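Long-range contacts in poly(ADP-ribose) glycohydrolase (Thermomonospora curvata, PDB 3SIG), which hydrolyses the ribose-ribose glycosidic bonds of poly(ADP-ribose), releasing ADP-ribose, through a catalytic domain related to the macrodomains: residues H33-A37 and P151-V155; T41-R45 and V128-Y132; T174-P178 and V195-R199; L204-R208 and F246-F250. One frame throughout, in Å; residues are numbered along the deposited sequence.

Contact 1: H33-A37 and P151-V155; sequences HVAQA and PGVPV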
loop_
_atom_site.group_PDB
_atom_site.type_symbol
_atom_site.label_atom_id
_atom_site.label_comp_id
_atom_site.label_asym_id
_atom_site.label_seq_id
_atom_site.Cartn_x
_atom_site.Cartn_y
_atom_site.Cartn_z
ATOM N N HIS A 33 -12.807 -13.507 -7.753
ATOM C CA HIS A 33 -11.585 -13.059 -7.102
ATOM C C HIS A 33 -11.829 -11.868 -6.189
ATOM O O HIS A 33 -11.233 -11.800 -5.099
ATOM C CB HIS A 33 -10.515 -12.768 -8.123
ATOM C CG HIS A 33 -9.932 -14.002 -8.715
ATOM N ND1 HIS A 33 -9.032 -13.982 -9.754
ATOM C CD2 HIS A 33 -10.138 -15.302 -8.414
ATOM C CE1 HIS A 33 -8.710 -15.221 -10.073
ATOM N NE2 HIS A 33 -9.368 -16.044 -9.278
ATOM N N VAL A 34 -12.703 -10.944 -6.569
ATOM C CA VAL A 34 -13.035 -9.812 -5.705
ATOM C C VAL A 34 -13.706 -10.310 -4.431
ATOM O O VAL A 34 -13.339 -9.900 -3.329
ATOM C CB VAL A 34 -13.912 -8.778 -6.438
ATOM C CG1 VAL A 34 -14.466 -7.722 -5.473
ATOM C CG2 VAL A 34 -13.103 -8.117 -7.528
ATOM N N ALA A 35 -14.691 -11.188 -4.562
ATOM C CA ALA A 35 -15.385 -11.756 -3.398
ATOM C C ALA A 35 -14.440 -12.497 -2.478
ATOM O O ALA A 35 -14.553 -12.353 -1.251
ATOM C CB ALA A 35 -16.511 -12.658 -3.834
ATOM N N GLN A 36 -13.480 -13.221 -3.028
ATOM C CA GLN A 36 -12.501 -13.934 -2.227
ATOM C C GLN A 36 -11.646 -12.936 -1.464
ATOM O O GLN A 36 -11.355 -13.117 -0.276
ATOM C CB GLN A 36 -11.618 -14.833 -3.077
ATOM C CG GLN A 36 -12.337 -16.040 -3.634
ATOM C CD GLN A 36 -11.383 -16.911 -4.418
ATOM O OE1 GLN A 36 -10.202 -17.029 -4.056
ATOM N NE2 GLN A 36 -11.865 -17.494 -5.514
ATOM N N ALA A 37 -11.191 -11.882 -2.118
ATOM C CA ALA A 37 -10.389 -10.879 -1.452
ATOM C C ALA A 37 -11.164 -10.235 -0.307
ATOM O O ALA A 37 -10.609 -10.026 0.778
ATOM C CB ALA A 37 -9.902 -9.841 -2.444
ATOM N N PRO A 151 -6.003 -10.054 1.035
ATOM C CA PRO A 151 -5.322 -11.097 0.244
ATOM C C PRO A 151 -5.874 -11.204 -1.160
ATOM O O PRO A 151 -7.086 -11.058 -1.373
ATOM C CB PRO A 151 -5.636 -12.387 0.999
ATOM C CG PRO A 151 -6.992 -12.132 1.615
ATOM C CD PRO A 151 -6.990 -10.623 1.964
ATOM N N GLY A 152 -5.026 -11.470 -2.140
ATOM C CA GLY A 152 -5.522 -11.855 -3.447
ATOM C C GLY A 152 -6.394 -10.828 -4.141
ATOM O O GLY A 152 -7.313 -11.170 -4.869
ATOM N N VAL A 153 -6.090 -9.547 -3.984
ATOM C CA VAL A 153 -6.866 -8.499 -4.621
ATOM C C VAL A 153 -6.516 -8.482 -6.104
ATOM O O VAL A 153 -5.346 -8.335 -6.490
ATOM C CB VAL A 153 -6.542 -7.127 -4.004
ATOM C CG1 VAL A 153 -7.287 -6.041 -4.729
ATOM C CG2 VAL A 153 -6.902 -7.134 -2.523
ATOM N N PRO A 154 -7.520 -8.557 -6.985
ATOM C CA PRO A 154 -7.231 -8.486 -8.409
ATOM C C PRO A 154 -6.868 -7.052 -8.816
ATOM O O PRO A 154 -7.529 -6.092 -8.398
ATOM C CB PRO A 154 -8.539 -8.966 -9.059
ATOM C CG PRO A 154 -9.572 -8.727 -8.052
ATOM C CD PRO A 154 -8.928 -8.847 -6.712
ATOM N N VAL A 155 -5.839 -6.933 -9.636
ATOM C CA VAL A 155 -5.378 -5.682 -10.228
ATOM C C VAL A 155 -5.637 -5.796 -11.711
ATOM O O VAL A 155 -5.239 -6.782 -12.349
ATOM C CB VAL A 155 -3.880 -5.463 -9.967
ATOM C CG1 VAL A 155 -3.402 -4.160 -10.579
ATOM C CG2 VAL A 155 -3.603 -5.459 -8.492
HETATM O O HOH W 1 -8.763 -13.443 -4.716
#
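Ala37 sets its methyl against the backbone of the 151-155 segment, with CB 3.2 Å from Pro151 O and 4.0 Å from Val153 CA. The contact is helix-on-sheet packing in a macrodomain-type fold: helix 31-39 lies against strand 147-157 of the mixed central sheet. The axes of helix 33-37 and strand 153-155 approach to 7.4 Å and run at 139°, so the two are roughly antiparallel but clearly crossed. The small side chain of Ala37 allows close approach; its CA is only 5.3 Å from the CA of Val153. A CA-H...O contact adds to this, with Ala37 CA 3.3 Å from Pro151 O. Pro154 turns its ring toward the helix one turn before Ala37, at His33 and Val34. Pro154 CG lies 3.6 Å from Val34 CG2 and 4.2 Å from His33 CB, while the imidazole of His33 leads away. Val153 points its CA-to-CB bond away, though its CG2 still lies 4.0 Å from Ala37 CB; the side chain also touches Phe172 of strand 163-175. The chain turns a corner at Gly152, whose positive phi of 61° suits glycine. Gly152 N is held by Gln88 OE1. No direct hydrogen bond links the segments, but a water bridges His33 O and Gly152 O, which lie 4.0 Å apart. It donates to His33 O at 3.0 Å and to Gly152 O at 2.7 Å.

Contact 2: T41-R45 and V128-Y132; sequences TRLYR and VPQFY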
loop_
_atom_site.group_PDB
_atom_site.type_symbol
_atom_site.label_atom_id
_atom_site.label_comp_id
_atom_site.label_asym_id
_atom_site.label_seq_id
_atom_site.Cartn_x
_atom_site.Cartn_y
_atom_site.Cartn_z
ATOM N N THR A 41 -10.378 -10.548 3.880
ATOM C CA THR A 41 -9.838 -9.318 4.480
ATOM C C THR A 41 -9.871 -9.366 5.981
ATOM O O THR A 41 -10.882 -9.780 6.550
ATOM C CB THR A 41 -10.606 -8.119 3.945
ATOM O OG1 THR A 41 -10.389 -8.001 2.538
ATOM C CG2 THR A 41 -10.229 -6.824 4.604
ATOM N N ARG A 42 -8.794 -8.937 6.612
ATOM C CA ARG A 42 -8.683 -8.984 8.055
ATOM C C ARG A 42 -8.197 -7.669 8.609
ATOM O O ARG A 42 -7.284 -7.032 8.078
ATOM C CB ARG A 42 -7.732 -10.110 8.477
ATOM C CG ARG A 42 -8.341 -11.548 8.261
ATOM C CD ARG A 42 -9.750 -11.751 8.894
ATOM N NE ARG A 42 -10.365 -13.089 8.686
ATOM C CZ ARG A 42 -11.248 -13.398 7.725
ATOM N NH1 ARG A 42 -11.642 -12.494 6.833
ATOM N NH2 ARG A 42 -11.744 -14.630 7.639
ATOM N N LEU A 43 -8.807 -7.254 9.704
ATOM C CA LEU A 43 -8.318 -6.132 10.488
ATOM C C LEU A 43 -7.411 -6.637 11.595
ATOM O O LEU A 43 -7.826 -7.480 12.377
ATOM C CB LEU A 43 -9.508 -5.381 11.077
ATOM C CG LEU A 43 -9.141 -4.226 12.013
ATOM C CD1 LEU A 43 -8.320 -3.148 11.339
ATOM C CD2 LEU A 43 -10.419 -3.640 12.572
ATOM N N TYR A 44 -6.200 -6.130 11.653
ATOM C CA TYR A 44 -5.276 -6.389 12.759
ATOM C C TYR A 44 -5.193 -5.184 13.668
ATOM O O TYR A 44 -4.832 -4.090 13.216
ATOM C CB TYR A 44 -3.879 -6.621 12.208
ATOM C CG TYR A 44 -3.718 -7.994 11.700
ATOM C CD1 TYR A 44 -3.374 -9.012 12.567
ATOM C CD2 TYR A 44 -3.840 -8.291 10.357
ATOM C CE1 TYR A 44 -3.230 -10.291 12.128
ATOM C CE2 TYR A 44 -3.694 -9.574 9.888
ATOM C CZ TYR A 44 -3.389 -10.575 10.797
ATOM O OH TYR A 44 -3.236 -11.872 10.394
ATOM N N ARG A 45 -5.534 -5.379 14.941
ATOM C CA ARG A 45 -5.346 -4.350 15.956
ATOM C C ARG A 45 -3.871 -4.265 16.330
ATOM O O ARG A 45 -3.125 -5.222 16.182
ATOM C CB ARG A 45 -6.228 -4.645 17.177
ATOM C CG ARG A 45 -7.684 -4.554 16.835
ATOM C CD ARG A 45 -8.616 -4.609 18.058
ATOM N NE ARG A 45 -9.960 -4.331 17.585
ATOM C CZ ARG A 45 -10.805 -5.263 17.168
ATOM N NH1 ARG A 45 -10.448 -6.540 17.210
ATOM N NH2 ARG A 45 -12.010 -4.920 16.732
ATOM N N VAL A 128 -14.294 -2.802 5.923
ATOM C CA VAL A 128 -13.729 -2.719 7.252
ATOM C C VAL A 128 -14.011 -1.372 7.914
ATOM O O VAL A 128 -13.101 -0.610 8.229
ATOM C CB VAL A 128 -12.216 -2.996 7.246
ATOM C CG1 VAL A 128 -11.721 -3.265 8.656
ATOM C CG2 VAL A 128 -11.875 -4.182 6.299
ATOM N N PRO A 129 -15.289 -1.065 8.119
ATOM C CA PRO A 129 -15.631 0.241 8.680
ATOM C C PRO A 129 -15.031 0.474 10.051
ATOM O O PRO A 129 -14.833 1.625 10.449
ATOM C CB PRO A 129 -17.158 0.196 8.764
ATOM C CG PRO A 129 -17.511 -1.265 8.734
ATOM C CD PRO A 129 -16.490 -1.894 7.876
ATOM N N GLN A 130 -14.734 -0.584 10.810
ATOM C CA GLN A 130 -14.160 -0.422 12.144
ATOM C C GLN A 130 -12.838 0.340 12.096
ATOM O O GLN A 130 -12.505 1.078 13.009
ATOM C CB GLN A 130 -13.888 -1.771 12.848
ATOM C CG GLN A 130 -15.114 -2.489 13.401
ATOM C CD GLN A 130 -14.723 -3.587 14.392
ATOM O OE1 GLN A 130 -13.544 -3.906 14.544
ATOM N NE2 GLN A 130 -15.708 -4.153 15.078
ATOM N N PHE A 131 -12.033 0.094 11.068
ATOM C CA PHE A 131 -10.726 0.768 10.927
ATOM C C PHE A 131 -10.900 2.279 10.817
ATOM O O PHE A 131 -10.256 3.076 11.520
ATOM C CB PHE A 131 -10.014 0.175 9.719
ATOM C CG PHE A 131 -8.727 0.873 9.317
ATOM C CD1 PHE A 131 -7.491 0.353 9.680
ATOM C CD2 PHE A 131 -8.754 1.979 8.485
ATOM C CE1 PHE A 131 -6.321 0.945 9.225
ATOM C CE2 PHE A 131 -7.581 2.576 8.021
ATOM C CZ PHE A 131 -6.365 2.037 8.385
ATOM N N TYR A 132 -11.777 2.662 9.916
ATOM C CA TYR A 132 -12.048 4.065 9.637
ATOM C C TYR A 132 -12.755 4.747 10.789
ATOM O O TYR A 132 -12.392 5.853 11.175
ATOM C CB TYR A 132 -12.790 4.189 8.284
ATOM C CG TYR A 132 -11.930 3.601 7.205
ATOM C CD1 TYR A 132 -10.841 4.316 6.711
ATOM C CD2 TYR A 132 -12.137 2.323 6.716
ATOM C CE1 TYR A 132 -9.980 3.755 5.775
ATOM C CE2 TYR A 132 -11.295 1.759 5.793
ATOM C CZ TYR A 132 -10.218 2.488 5.300
ATOM O OH TYR A 132 -9.357 1.909 4.373
#
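Val128 stands just before helix 129-138 and points toward strand 42-44, the edge strand of the central sheet in this macrodomain-type fold. Its CG2 lies 3.5 Å from Thr41 CG2, and its CG1 lies 3.9 Å from Leu43 CB. Thr41 keeps its hydroxyl for other partners, Ser124 OG and Ala37 O. Val128 O accepts a hydrogen bond from Phe131 N at 3.1 Å in the first turn of the helix. Gln130 follows on the exposed side and points toward the strand; its OE1 is 3.7 Å from Leu43 CD2. Arg45 is exposed, and its NH2 comes within 2.9 Å of Gln130 OE1, but the angle is too poor for a hydrogen bond. Phe131 comes next. Its ring also packs on Ile148 of the neighbouring strand 147-157 and meets His135 edge-to-face. Leu43 thus sits against Val128, Gln130 and Phe131. Phe131 presents its ring edge to Leu43, with CD1 of the ring 4.0 Å from Leu43 CD1.

Contact 3: T174-P178 and V195-R199; sequences TSPAP and VLRGR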
loop_
_atom_site.group_PDB
_atom_site.type_symbol
_atom_site.label_atom_id
_atom_site.label_comp_id
_atom_site.label_asym_id
_atom_site.label_seq_id
_atom_site.Cartn_x
_atom_site.Cartn_y
_atom_site.Cartn_z
ATOM N N THR A 174 -2.610 -2.276 4.400
ATOM C CA THR A 174 -3.132 -0.920 4.511
ATOM C C THR A 174 -2.851 -0.399 5.902
ATOM O O THR A 174 -3.428 -0.875 6.881
ATOM C CB THR A 174 -4.644 -0.923 4.158
ATOM O OG1 THR A 174 -4.754 -1.126 2.751
ATOM C CG2 THR A 174 -5.382 0.343 4.481
ATOM N N SER A 175 -1.925 0.555 5.967
ATOM C CA SER A 175 -1.471 1.133 7.213
ATOM C C SER A 175 -1.156 2.592 6.935
ATOM O O SER A 175 -0.361 2.877 6.048
ATOM C CB SER A 175 -0.182 0.421 7.649
ATOM O OG SER A 175 0.488 1.086 8.721
ATOM N N PRO A 176 -1.772 3.536 7.678
ATOM C CA PRO A 176 -1.468 4.948 7.418
ATOM C C PRO A 176 -0.216 5.383 8.142
ATOM O O PRO A 176 -0.033 5.129 9.331
ATOM C CB PRO A 176 -2.680 5.665 8.026
ATOM C CG PRO A 176 -3.063 4.781 9.174
ATOM C CD PRO A 176 -2.766 3.371 8.745
ATOM N N ALA A 177 0.672 6.050 7.426
ATOM C CA ALA A 177 1.813 6.696 8.064
ATOM C C ALA A 177 1.260 7.836 8.920
ATOM O O ALA A 177 0.185 8.377 8.633
ATOM C CB ALA A 177 2.790 7.240 7.024
ATOM N N PRO A 178 2.004 8.253 9.953
ATOM C CA PRO A 178 1.574 9.443 10.694
ATOM C C PRO A 178 1.487 10.636 9.752
ATOM O O PRO A 178 2.303 10.804 8.842
ATOM C CB PRO A 178 2.669 9.614 11.736
ATOM C CG PRO A 178 3.848 8.886 11.203
ATOM C CD PRO A 178 3.281 7.716 10.451
ATOM N N VAL A 195 7.325 6.141 16.135
ATOM C CA VAL A 195 6.031 5.749 15.592
ATOM C C VAL A 195 6.235 5.037 14.234
ATOM O O VAL A 195 5.680 3.967 13.981
ATOM C CB VAL A 195 5.089 6.962 15.447
ATOM C CG1 VAL A 195 3.855 6.562 14.679
ATOM C CG2 VAL A 195 4.715 7.480 16.818
ATOM N N LEU A 196 7.078 5.591 13.377
ATOM C CA LEU A 196 7.338 5.002 12.062
ATOM C C LEU A 196 7.966 3.626 12.195
ATOM O O LEU A 196 7.565 2.702 11.497
ATOM C CB LEU A 196 8.284 5.887 11.254
ATOM C CG LEU A 196 7.644 7.134 10.643
ATOM C CD1 LEU A 196 8.755 8.063 10.179
ATOM C CD2 LEU A 196 6.738 6.811 9.489
ATOM N N ARG A 197 8.930 3.462 13.080
ATOM C CA ARG A 197 9.594 2.198 13.251
ATOM C C ARG A 197 8.645 1.131 13.775
ATOM O O ARG A 197 8.631 0.005 13.264
ATOM C CB ARG A 197 10.789 2.348 14.174
ATOM C CG ARG A 197 11.539 1.040 14.276
ATOM C CD ARG A 197 12.843 1.177 15.022
ATOM N NE ARG A 197 13.625 -0.054 14.952
ATOM C CZ ARG A 197 13.494 -1.063 15.808
ATOM N NH1 ARG A 197 12.615 -0.989 16.804
ATOM N NH2 ARG A 197 14.247 -2.147 15.672
ATOM N N GLY A 198 7.866 1.462 14.804
ATOM C CA GLY A 198 6.928 0.497 15.347
ATOM C C GLY A 198 5.914 0.026 14.330
ATOM O O GLY A 198 5.553 -1.164 14.239
ATOM N N ARG A 199 5.402 0.968 13.560
ATOM C CA ARG A 199 4.367 0.686 12.579
ATOM C C ARG A 199 4.904 -0.076 11.392
ATOM O O ARG A 199 4.310 -1.052 10.965
ATOM C CB ARG A 199 3.680 2.004 12.177
ATOM C CG ARG A 199 2.362 1.839 11.437
ATOM C CD ARG A 199 1.588 3.139 11.381
ATOM N NE ARG A 199 1.258 3.608 12.728
ATOM C CZ ARG A 199 0.790 4.806 13.003
ATOM N NH1 ARG A 199 0.584 5.137 14.270
ATOM N NH2 ARG A 199 0.597 5.693 12.062
#
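The polar link is a single hydrogen bond across the segments. Arg199 NH2 donates to Pro176 O at 2.9 Å, with an angle of 143°, and the carbonyl oxygen lies at the edge of the guanidinium. Proline has no N-H to give, but its carbonyl can still accept. The same guanidinium is held beyond the segments: NE forms a salt bridge with Asp145 OD1, and NH2 also bonds to Leu142 O. These partners place the arginine where the end of strand 163-175, the loop before strand 147-157 and helix 189-209 meet. The helix packs here on the chain leaving a central strand of the sheet, in a macrodomain-type fold. Ala177 lies beside the ADP-ribose pocket, its side chain about 5 Å from the bound ligand (nearest atoms).

Apolar packing centres on Pro178. It turns its ring toward the helix and meets residues of one turn: its CD is 3.7 Å from Leu196 CD2, and its CG is 4.2 Å from Val195 CG1. Leu196 also reaches helix 229-240, touching Val232 and Thr235. Arg199 adds van der Waals contacts: the methylene CG lies 3.4 Å from Ser175 OG, and the guanidinium NH2 is 3.7 Å from Pro178 CD.

Contact 4: L204-R208 and F246-F250; sequences LAAAR and FAGRF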
loop_
_atom_site.group_PDB
_atom_site.type_symbol
_atom_site.label_atom_id
_atom_site.label_comp_id
_atom_site.label_asym_id
_atom_site.label_seq_id
_atom_site.Cartn_x
_atom_site.Cartn_y
_atom_site.Cartn_z
ATOM N N LEU A 204 5.688 -5.234 8.246
ATOM C CA LEU A 204 6.545 -6.330 7.827
ATOM C C LEU A 204 6.156 -7.617 8.529
ATOM O O LEU A 204 6.176 -8.702 7.917
ATOM C CB LEU A 204 8.014 -5.999 8.078
ATOM C CG LEU A 204 8.619 -4.848 7.287
ATOM C CD1 LEU A 204 10.096 -4.679 7.621
ATOM C CD2 LEU A 204 8.446 -5.044 5.879
ATOM N N ALA A 205 5.796 -7.537 9.802
ATOM C CA ALA A 205 5.380 -8.738 10.511
ATOM C C ALA A 205 4.126 -9.318 9.883
ATOM O O ALA A 205 4.023 -10.554 9.785
ATOM C CB ALA A 205 5.157 -8.451 11.994
ATOM N N ALA A 206 3.162 -8.488 9.538
ATOM C CA ALA A 206 1.936 -9.007 8.934
ATOM C C ALA A 206 2.229 -9.644 7.594
ATOM O O ALA A 206 1.695 -10.721 7.289
ATOM C CB ALA A 206 0.931 -7.918 8.790
ATOM N N ALA A 207 3.099 -9.032 6.802
ATOM C CA ALA A 207 3.454 -9.589 5.482
ATOM C C ALA A 207 4.083 -10.961 5.646
ATOM O O ALA A 207 3.728 -11.928 4.946
ATOM C CB ALA A 207 4.408 -8.671 4.755
ATOM N N ARG A 208 5.001 -11.095 6.592
ATOM C CA ARG A 208 5.713 -12.339 6.759
ATOM C C ARG A 208 4.775 -13.404 7.337
ATOM O O ARG A 208 4.842 -14.591 6.933
ATOM C CB ARG A 208 6.923 -12.149 7.671
ATOM C CG ARG A 208 7.932 -13.326 7.593
ATOM C CD ARG A 208 8.458 -13.552 6.150
ATOM N NE ARG A 208 9.207 -14.803 5.990
ATOM C CZ ARG A 208 8.661 -15.982 5.674
ATOM N NH1 ARG A 208 7.346 -16.097 5.477
ATOM N NH2 ARG A 208 9.436 -17.060 5.554
ATOM N N PHE A 246 14.175 -7.894 10.629
ATOM C CA PHE A 246 13.724 -8.518 9.389
ATOM C C PHE A 246 14.859 -8.789 8.397
ATOM O O PHE A 246 14.593 -9.114 7.244
ATOM C CB PHE A 246 12.581 -7.704 8.729
ATOM C CG PHE A 246 11.316 -7.769 9.521
ATOM C CD1 PHE A 246 10.467 -8.809 9.342
ATOM C CD2 PHE A 246 11.040 -6.826 10.509
ATOM C CE1 PHE A 246 9.302 -8.903 10.101
ATOM C CE2 PHE A 246 9.886 -6.930 11.271
ATOM C CZ PHE A 246 9.028 -7.956 11.065
ATOM N N ALA A 247 16.108 -8.654 8.834
ATOM C CA ALA A 247 17.232 -8.915 7.956
ATOM C C ALA A 247 17.165 -10.348 7.471
ATOM O O ALA A 247 17.054 -11.276 8.269
ATOM C CB ALA A 247 18.569 -8.645 8.678
ATOM N N GLY A 248 17.206 -10.516 6.155
ATOM C CA GLY A 248 17.186 -11.828 5.537
ATOM C C GLY A 248 15.873 -12.580 5.539
ATOM O O GLY A 248 15.822 -13.700 5.053
ATOM N N ARG A 249 14.795 -11.973 6.040
ATOM C CA ARG A 249 13.529 -12.663 6.171
ATOM C C ARG A 249 12.649 -12.594 4.936
ATOM O O ARG A 249 11.699 -13.368 4.788
ATOM C CB ARG A 249 12.764 -12.137 7.375
ATOM C CG ARG A 249 13.466 -12.476 8.661
ATOM C CD ARG A 249 12.546 -12.393 9.852
ATOM N NE ARG A 249 13.338 -12.297 11.073
ATOM C CZ ARG A 249 13.965 -13.318 11.648
ATOM N NH1 ARG A 249 13.884 -14.533 11.122
ATOM N NH2 ARG A 249 14.669 -13.123 12.755
ATOM N N PHE A 250 12.935 -11.649 4.059
ATOM C CA PHE A 250 12.220 -11.572 2.802
ATOM C C PHE A 250 13.169 -11.994 1.683
ATOM O O PHE A 250 14.392 -11.863 1.800
ATOM C CB PHE A 250 11.646 -10.167 2.559
ATOM C CG PHE A 250 10.633 -9.778 3.577
ATOM C CD1 PHE A 250 9.352 -10.305 3.508
ATOM C CD2 PHE A 250 10.969 -8.993 4.648
ATOM C CE1 PHE A 250 8.393 -10.001 4.471
ATOM C CE2 PHE A 250 10.006 -8.666 5.623
ATOM C CZ PHE A 250 8.735 -9.180 5.553
#
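Phe246 and Phe250 each lose 69 Å² of surface to the helix, and Arg208 loses 65 Å². Phe246 receives Leu204 on one face of its ring. Leu204 CB stands 3.6 Å from the centroid of the Phe246 ring and 7° off the normal, a CH-pi contact. Phe246 CZ also comes 4.0 Å from Ala205 CB. Phe250 enters one turn further along. Its CZ lies 3.5 Å from Leu204 O, which meets the ring at its edge, and its CE1 is 4.2 Å from Ala207 CB. Leu215 of strand 214-217 also packs against Phe250. Arg208 runs along the outer side, with CD 3.9 Å from Phe250 CE1. Its NE makes a weak hydrogen bond to Arg249 O, at 3.1 Å and 123°. Between the two rings the loop turns, and Arg249 N bonds back to Phe246 O at 3.1 Å. This is hydrophobic packing of a helix and the loop leading into strand 252-256, part of the alpha/beta layering of a macrodomain-type fold.

Overall arrangement
Contacts 1 and 2 both bring a helix to the edge region of the central sheet, on the neighbouring strands 147-157 and 42-44. They touch through Pro151 CD and Thr41 N, 3.9 Å apart. Contacts 3 and 4 share helix 189-209, whose separate turns meet first the end of a strand and then a loop. Contacts 2 and 3 also meet, with Phe131 CZ 3.9 Å from Pro176 CD. Contacts 1, 3 and 4 are mainly buried, whereas contact 2 is partly open to solvent. Contact 1 adds a bridging water to close backbone packing, contact 2 joins aliphatic and ring packing with exposed polar ends, contact 3 turns on a buried arginine, and contact 4 on two phenylalanine rings.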